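Long-range contacts in Cap5O (PDB 3OJO), which probably oxidises UDP-N-acetyl-mannosamine with NAD as cofactor, a step in the biosynthesis of the capsular polysaccharide of Staphylococcus aureus: residues Ile188-Lys192 / Ile204-Ala208; Asn225-Asn230 / His259-Val265. All blocks are in the same frame, centred on the assembly; numbering follows the deposited sequence.

Contact 1: Ile188-Lys192 / Ile204-Ala208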
ATOM      1  N   ILE B 188     -19.499 -25.075   3.290  1.00 53.96           N
ATOM      2  CA  ILE B 188     -19.710 -23.852   4.066  1.00 54.05           C
ATOM      3  C   ILE B 188     -20.627 -24.135   5.261  1.00 60.98           C
ATOM      4  O   ILE B 188     -20.339 -23.681   6.371  1.00 62.01           O
ATOM      5  CB  ILE B 188     -20.223 -22.672   3.182  1.00 56.29           C
ATOM      6  CG1 ILE B 188     -19.216 -22.335   2.063  1.00 56.85           C
ATOM      7  CG2 ILE B 188     -20.522 -21.435   4.021  1.00 55.67           C
ATOM      8  CD1 ILE B 188     -19.794 -21.570   0.800  1.00 61.44           C
ATOM      9  N   GLU B 189     -21.718 -24.887   5.037  1.00 58.86           N
ATOM     10  CA  GLU B 189     -22.687 -25.242   6.082  1.00 58.69           C
ATOM     11  C   GLU B 189     -22.079 -26.153   7.145  1.00 60.11           C
ATOM     12  O   GLU B 189     -22.339 -25.953   8.344  1.00 58.96           O
ATOM     13  CB  GLU B 189     -23.958 -25.860   5.477  1.00 60.46           C
ATOM     14  CG  GLU B 189     -24.813 -24.881   4.687  1.00 73.16           C
ATOM     15  CD  GLU B 189     -25.253 -23.627   5.421  1.00 96.77           C
ATOM     16  OE1 GLU B 189     -25.804 -23.751   6.541  1.00 97.46           O
ATOM     17  OE2 GLU B 189     -25.034 -22.518   4.878  1.00 88.21           O
ATOM     18  N   ALA B 190     -21.234 -27.116   6.703  1.00 54.71           N
ATOM     19  CA  ALA B 190     -20.519 -28.039   7.580  1.00 54.01           C
ATOM     20  C   ALA B 190     -19.513 -27.287   8.486  1.00 58.93           C
ATOM     21  O   ALA B 190     -19.401 -27.602   9.680  1.00 58.48           O
ATOM     22  CB  ALA B 190     -19.813 -29.087   6.746  1.00 54.52           C
ATOM     23  N   GLY B 191     -18.839 -26.278   7.912  1.00 56.00           N
ATOM     24  CA  GLY B 191     -17.897 -25.406   8.612  1.00 55.20           C
ATOM     25  C   GLY B 191     -18.571 -24.606   9.706  1.00 58.23           C
ATOM     26  O   GLY B 191     -18.054 -24.535  10.826  1.00 59.56           O
ATOM     27  N   LYS B 192     -19.754 -24.031   9.399  1.00 53.18           N
ATOM     28  CA  LYS B 192     -20.563 -23.266  10.356  1.00 53.65           C
ATOM     29  C   LYS B 192     -20.997 -24.148  11.515  1.00 57.45           C
ATOM     30  O   LYS B 192     -20.982 -23.701  12.662  1.00 55.86           O
ATOM     31  CB  LYS B 192     -21.818 -22.668   9.690  1.00 57.60           C
ATOM     32  CG  LYS B 192     -21.549 -21.611   8.609  1.00 67.82           C
ATOM     33  CD  LYS B 192     -22.732 -20.666   8.418  1.00 72.74           C
ATOM     34  CE  LYS B 192     -23.899 -21.297   7.702  1.00 79.76           C
ATOM     35  NZ  LYS B 192     -25.091 -20.406   7.662  1.00 84.78           N
ATOM     36  N   ILE B 204     -18.178 -15.246   8.353  1.00 52.22           N
ATOM     37  CA  ILE B 204     -18.217 -14.773   6.977  1.00 50.55           C
ATOM     38  C   ILE B 204     -18.180 -16.006   6.073  1.00 53.49           C
ATOM     39  O   ILE B 204     -17.275 -16.839   6.186  1.00 54.37           O
ATOM     40  CB  ILE B 204     -17.090 -13.716   6.685  1.00 53.06           C
ATOM     41  CG1 ILE B 204     -17.261 -12.431   7.523  1.00 53.49           C
ATOM     42  CG2 ILE B 204     -17.055 -13.324   5.226  1.00 52.51           C
ATOM     43  CD1 ILE B 204     -16.703 -12.464   8.882  1.00 59.34           C
ATOM     44  N   GLU B 205     -19.201 -16.141   5.229  1.00 48.03           N
ATOM     45  CA  GLU B 205     -19.353 -17.256   4.311  1.00 47.49           C
ATOM     46  C   GLU B 205     -18.800 -16.890   2.966  1.00 50.75           C
ATOM     47  O   GLU B 205     -19.170 -15.860   2.404  1.00 51.92           O
ATOM     48  CB  GLU B 205     -20.827 -17.651   4.160  1.00 49.00           C
ATOM     49  CG  GLU B 205     -21.482 -18.126   5.446  1.00 64.26           C
ATOM     50  CD  GLU B 205     -22.972 -18.357   5.320  1.00 82.20           C
ATOM     51  OE1 GLU B 205     -23.426 -18.698   4.202  1.00 58.56           O
ATOM     52  OE2 GLU B 205     -23.686 -18.177   6.335  1.00 78.98           O
ATOM     53  N   THR B 206     -17.935 -17.756   2.427  1.00 45.01           N
ATOM     54  CA  THR B 206     -17.308 -17.571   1.121  1.00 43.42           C
ATOM     55  C   THR B 206     -16.774 -18.897   0.620  1.00 44.26           C
ATOM     56  O   THR B 206     -16.890 -19.883   1.329  1.00 43.76           O
ATOM     57  CB  THR B 206     -16.250 -16.433   1.162  1.00 50.02           C
ATOM     58  OG1 THR B 206     -15.703 -16.312  -0.139  1.00 46.64           O
ATOM     59  CG2 THR B 206     -15.125 -16.668   2.182  1.00 49.90           C
ATOM     60  N   ASP B 207     -16.203 -18.930  -0.588  1.00 41.24           N
ATOM     61  CA  ASP B 207     -15.592 -20.148  -1.097  1.00 42.37           C
ATOM     62  C   ASP B 207     -14.100 -20.210  -0.677  1.00 47.11           C
ATOM     63  O   ASP B 207     -13.499 -19.185  -0.328  1.00 47.19           O
ATOM     64  CB  ASP B 207     -15.812 -20.327  -2.618  1.00 45.10           C
ATOM     65  CG  ASP B 207     -15.131 -19.294  -3.509  1.00 51.49           C
ATOM     66  OD1 ASP B 207     -14.581 -18.307  -2.966  1.00 48.72           O
ATOM     67  OD2 ASP B 207     -15.080 -19.520  -4.743  1.00 52.55           O
ATOM     68  N   ALA B 208     -13.542 -21.424  -0.669  1.00 44.24           N
ATOM     69  CA  ALA B 208     -12.179 -21.720  -0.248  1.00 43.80           C
ATOM     70  C   ALA B 208     -11.112 -20.830  -0.909  1.00 48.01           C
ATOM     71  O   ALA B 208     -10.273 -20.288  -0.190  1.00 50.63           O
ATOM     72  CB  ALA B 208     -11.872 -23.194  -0.450  1.00 43.80           C
TER
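The beta-alpha-beta unit of strand 178-182, helix 185-195 and strand 203-207 extends the Rossmann-type NAD-binding sheet at its edge, with two strands running opposite to the core strands. Contact 1 is where its helix packs on its last strand. Over these short segments the helix and strand axes come within 9.5 Å. Their directions run at 145°, closer to antiparallel than to parallel, as expected when a helix leads back along a sheet. Ile-188 fills the apolar part of the gap. CG2 of Ile-188 lies 3.7 Å from CG of Glu-205, and CD1 of Ile-188 lies 3.4 Å from the carbonyl O of Thr-206. The long side chain of Glu-205 therefore packs along Ile-188 with its methylene part, while its carboxylate goes on to the surface. There NZ of Lys-192 donates a hydrogen bond to OE2 of Glu-205 at 3.0 Å, as part of a salt bridge. The same NZ of Lys-192 also pairs with OE2 of Glu-189 at 3.5 Å, one turn back on the helix. The lysine thus lies between two acids, with OE2 of Glu-189 4.2 Å from OE1 of Glu-205, and its charge offsets their repulsion. Thr-206 points its side chain away from the helix, to the other face of the strand, where Met-249 of the second subunit packs on it. Backbone hydrogen bonds join Thr-206 to Ile-180 and Gly-182. At the end of the strand, Asp-207 is the N-cap of helix 208-238, and its OD1 bonds to OG1 of Thr-210. A helix packed over the strand that follows it is typical of a beta-alpha-beta unit.

Contact 2: Asn225-Asn230 / His259-Val265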
ATOM      1  N   ASN B 225       3.719  -2.367   1.432  1.00 34.65           N
ATOM      2  CA  ASN B 225       3.674  -1.068   2.092  1.00 34.72           C
ATOM      3  C   ASN B 225       4.869  -0.810   3.033  1.00 37.87           C
ATOM      4  O   ASN B 225       5.378   0.320   3.108  1.00 36.15           O
ATOM      5  CB  ASN B 225       2.326  -0.820   2.727  1.00 34.84           C
ATOM      6  CG  ASN B 225       1.356  -0.281   1.725  1.00 44.45           C
ATOM      7  OD1 ASN B 225       0.576  -1.016   1.123  1.00 34.93           O
ATOM      8  ND2 ASN B 225       1.481   0.993   1.419  1.00 34.16           N
ATOM      9  N   ILE B 226       5.349  -1.877   3.685  1.00 33.54           N
ATOM     10  CA  ILE B 226       6.531  -1.828   4.529  1.00 33.13           C
ATOM     11  C   ILE B 226       7.744  -1.600   3.616  1.00 37.09           C
ATOM     12  O   ILE B 226       8.569  -0.753   3.930  1.00 36.79           O
ATOM     13  CB  ILE B 226       6.661  -3.064   5.454  1.00 35.28           C
ATOM     14  CG1 ILE B 226       5.574  -3.008   6.572  1.00 34.90           C
ATOM     15  CG2 ILE B 226       8.077  -3.145   6.050  1.00 35.65           C
ATOM     16  CD1 ILE B 226       5.551  -4.294   7.533  1.00 38.80           C
ATOM     17  N   ALA B 227       7.809  -2.303   2.459  1.00 33.88           N
ATOM     18  CA  ALA B 227       8.855  -2.131   1.433  1.00 33.11           C
ATOM     19  C   ALA B 227       8.890  -0.659   0.971  1.00 36.28           C
ATOM     20  O   ALA B 227       9.968  -0.074   0.869  1.00 37.07           O
ATOM     21  CB  ALA B 227       8.580  -3.046   0.249  1.00 33.09           C
ATOM     22  N   LEU B 228       7.712  -0.057   0.748  1.00 31.13           N
ATOM     23  CA  LEU B 228       7.597   1.351   0.364  1.00 30.36           C
ATOM     24  C   LEU B 228       8.228   2.291   1.399  1.00 33.95           C
ATOM     25  O   LEU B 228       9.017   3.153   1.039  1.00 35.33           O
ATOM     26  CB  LEU B 228       6.137   1.712   0.053  1.00 30.13           C
ATOM     27  CG  LEU B 228       5.845   3.193  -0.276  1.00 35.11           C
ATOM     28  CD1 LEU B 228       6.705   3.682  -1.427  1.00 35.86           C
ATOM     29  CD2 LEU B 228       4.408   3.376  -0.591  1.00 36.61           C
ATOM     30  N   ALA B 229       7.905   2.080   2.677  1.00 30.42           N
ATOM     31  CA  ALA B 229       8.423   2.809   3.828  1.00 29.80           C
ATOM     32  C   ALA B 229       9.937   2.662   3.914  1.00 34.55           C
ATOM     33  O   ALA B 229      10.637   3.663   4.045  1.00 35.75           O
ATOM     34  CB  ALA B 229       7.762   2.297   5.096  1.00 30.04           C
ATOM     35  N   ASN B 230      10.440   1.423   3.774  1.00 30.89           N
ATOM     36  CA  ASN B 230      11.859   1.091   3.812  1.00 30.35           C
ATOM     37  C   ASN B 230      12.639   1.700   2.659  1.00 34.87           C
ATOM     38  O   ASN B 230      13.752   2.183   2.860  1.00 35.99           O
ATOM     39  CB  ASN B 230      12.051  -0.416   3.884  1.00 29.01           C
ATOM     40  CG  ASN B 230      11.771  -1.025   5.241  1.00 31.14           C
ATOM     41  OD1 ASN B 230      11.420  -2.188   5.372  1.00 31.48           O
ATOM     42  ND2 ASN B 230      12.031  -0.309   6.283  1.00 22.06           N
ATOM     43  N   HIS B 259       3.273   3.084   5.828  1.00 30.74           N
ATOM     44  CA  HIS B 259       3.654   2.282   6.980  1.00 30.30           C
ATOM     45  C   HIS B 259       4.965   2.744   7.616  1.00 35.49           C
ATOM     46  O   HIS B 259       5.612   3.671   7.135  1.00 34.22           O
ATOM     47  CB  HIS B 259       3.659   0.771   6.620  1.00 30.50           C
ATOM     48  CG  HIS B 259       2.321   0.229   6.197  1.00 33.40           C
ATOM     49  ND1 HIS B 259       2.019  -1.126   6.320  1.00 34.91           N
ATOM     50  CD2 HIS B 259       1.242   0.869   5.675  1.00 34.36           C
ATOM     51  CE1 HIS B 259       0.778  -1.255   5.867  1.00 33.90           C
ATOM     52  NE2 HIS B 259       0.279  -0.084   5.448  1.00 34.19           N
ATOM     53  N   GLN B 260       5.338   2.098   8.723  1.00 34.58           N
ATOM     54  CA  GLN B 260       6.569   2.376   9.447  1.00 34.21           C
ATOM     55  C   GLN B 260       7.727   1.545   8.892  1.00 40.70           C
ATOM     56  O   GLN B 260       7.560   0.356   8.604  1.00 39.46           O
ATOM     57  CB  GLN B 260       6.403   2.107  10.958  1.00 34.51           C
ATOM     58  CG  GLN B 260       5.583   3.155  11.707  1.00 26.01           C
ATOM     59  CD  GLN B 260       6.167   4.552  11.614  1.00 40.40           C
ATOM     60  OE1 GLN B 260       5.596   5.431  10.967  1.00 31.02           O
ATOM     61  NE2 GLN B 260       7.332   4.771  12.229  1.00 33.06           N
ATOM     62  N   PRO B 261       8.915   2.160   8.724  1.00 39.65           N
ATOM     63  CA  PRO B 261      10.080   1.373   8.279  1.00 40.02           C
ATOM     64  C   PRO B 261      10.646   0.559   9.449  1.00 45.81           C
ATOM     65  O   PRO B 261      10.257   0.775  10.612  1.00 46.80           O
ATOM     66  CB  PRO B 261      11.071   2.434   7.809  1.00 41.60           C
ATOM     67  CG  PRO B 261      10.694   3.680   8.575  1.00 45.13           C
ATOM     68  CD  PRO B 261       9.275   3.566   9.015  1.00 40.17           C
ATOM     69  N   GLY B 262      11.550  -0.367   9.140  1.00 41.48           N
ATOM     70  CA  GLY B 262      12.156  -1.225  10.150  1.00 40.71           C
ATOM     71  C   GLY B 262      13.383  -1.979   9.683  1.00 43.84           C
ATOM     72  O   GLY B 262      13.933  -1.699   8.619  1.00 43.59           O
ATOM     73  N   PRO B 263      13.818  -2.973  10.466  1.00 41.06           N
ATOM     74  CA  PRO B 263      15.026  -3.741  10.093  1.00 41.30           C
ATOM     75  C   PRO B 263      14.820  -4.845   9.044  1.00 45.74           C
ATOM     76  O   PRO B 263      15.761  -5.547   8.663  1.00 43.80           O
ATOM     77  CB  PRO B 263      15.477  -4.321  11.436  1.00 43.22           C
ATOM     78  CG  PRO B 263      14.236  -4.435  12.254  1.00 46.89           C
ATOM     79  CD  PRO B 263      13.266  -3.405  11.768  1.00 42.21           C
ATOM     80  N   GLY B 264      13.583  -4.980   8.588  1.00 44.31           N
ATOM     81  CA  GLY B 264      13.162  -6.003   7.642  1.00 44.38           C
ATOM     82  C   GLY B 264      11.833  -6.592   8.070  1.00 47.98           C
ATOM     83  O   GLY B 264      11.162  -6.047   8.953  1.00 47.38           O
ATOM     84  N   VAL B 265      11.430  -7.690   7.421  1.00 45.17           N
ATOM     85  CA  VAL B 265      10.149  -8.366   7.647  1.00 46.05           C
ATOM     86  C   VAL B 265      10.405  -9.846   7.930  1.00 54.30           C
ATOM     87  O   VAL B 265      11.328 -10.413   7.355  1.00 54.64           O
ATOM     88  CB  VAL B 265       9.152  -8.137   6.460  1.00 49.50           C
ATOM     89  CG1 VAL B 265       7.815  -8.825   6.696  1.00 49.43           C
ATOM     90  CG2 VAL B 265       8.919  -6.658   6.212  1.00 49.15           C
TER
HETATM   91  O   HOH W   1       3.543   2.260   2.987  1.00 25.36           O
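The ring of His-259 lies flat under the side chain of Asn-225. CB of Asn-225 is 3.4 Å from the centroid of the His-259 ring and 4° off its normal, a CH-pi contact over the face. This is where an extended loop wraps the long helix 208-238 in the all-helical central domain of the UDP-glucose/GDP-mannose dehydrogenase family. At the ring edge, CG1 of Ile-226 comes to 4.0 Å from ND1 of His-259. CG2 of Ile-226 meets CG2 of Val-265 at 3.6 Å, so this isoleucine touches both ends of segment 259-265. Between them the loop passes close to Ala-229. The small side chain lets the backbone come near, with CB of Ala-229 3.3 Å from O of His-259 and 3.8 Å from N of Pro-261. CB of Ala-229 also packs on CB of Pro-261 at 4.3 Å, an apolar contact. Gly-262 continues past Asn-230. A CB on Gly-264 would be jammed against the carbonyl O of Pro-263. The CA-to-CB bond of Val-265 points toward the helix. ND2 of Asn-225 is hydrogen-bonded to OD1 of Asn-225 of the second subunit, so this end of the contact adjoins the dimer interface. A single water joins helix and loop: it donates to O of Asn-225 at 2.7 Å and accepts from ND2 of Asn-225 at 2.9 Å and from N of His-259 at 3.0 Å.

From the N terminus, the chain first builds most of the NAD-binding sheet, then contact 1 closes a short loop of 11 residues between its segments. It ties helix 185-195 to strand 203-207, the edge strand of that sheet, which leads directly into helix 208-238. Farther along this helix, contact 2 opens and closes a longer loop of 28 residues, which includes helix 243-250. It ties the loop before helix 275-280 to helix 208-238 in the central domain. The loops follow in series and neither nest nor cross. The centres of contact 1 and contact 2 are about 34 Å apart, and the nearest atoms of contact 1 and contact 2 about 21 Å. Both contacts also touch the second subunit.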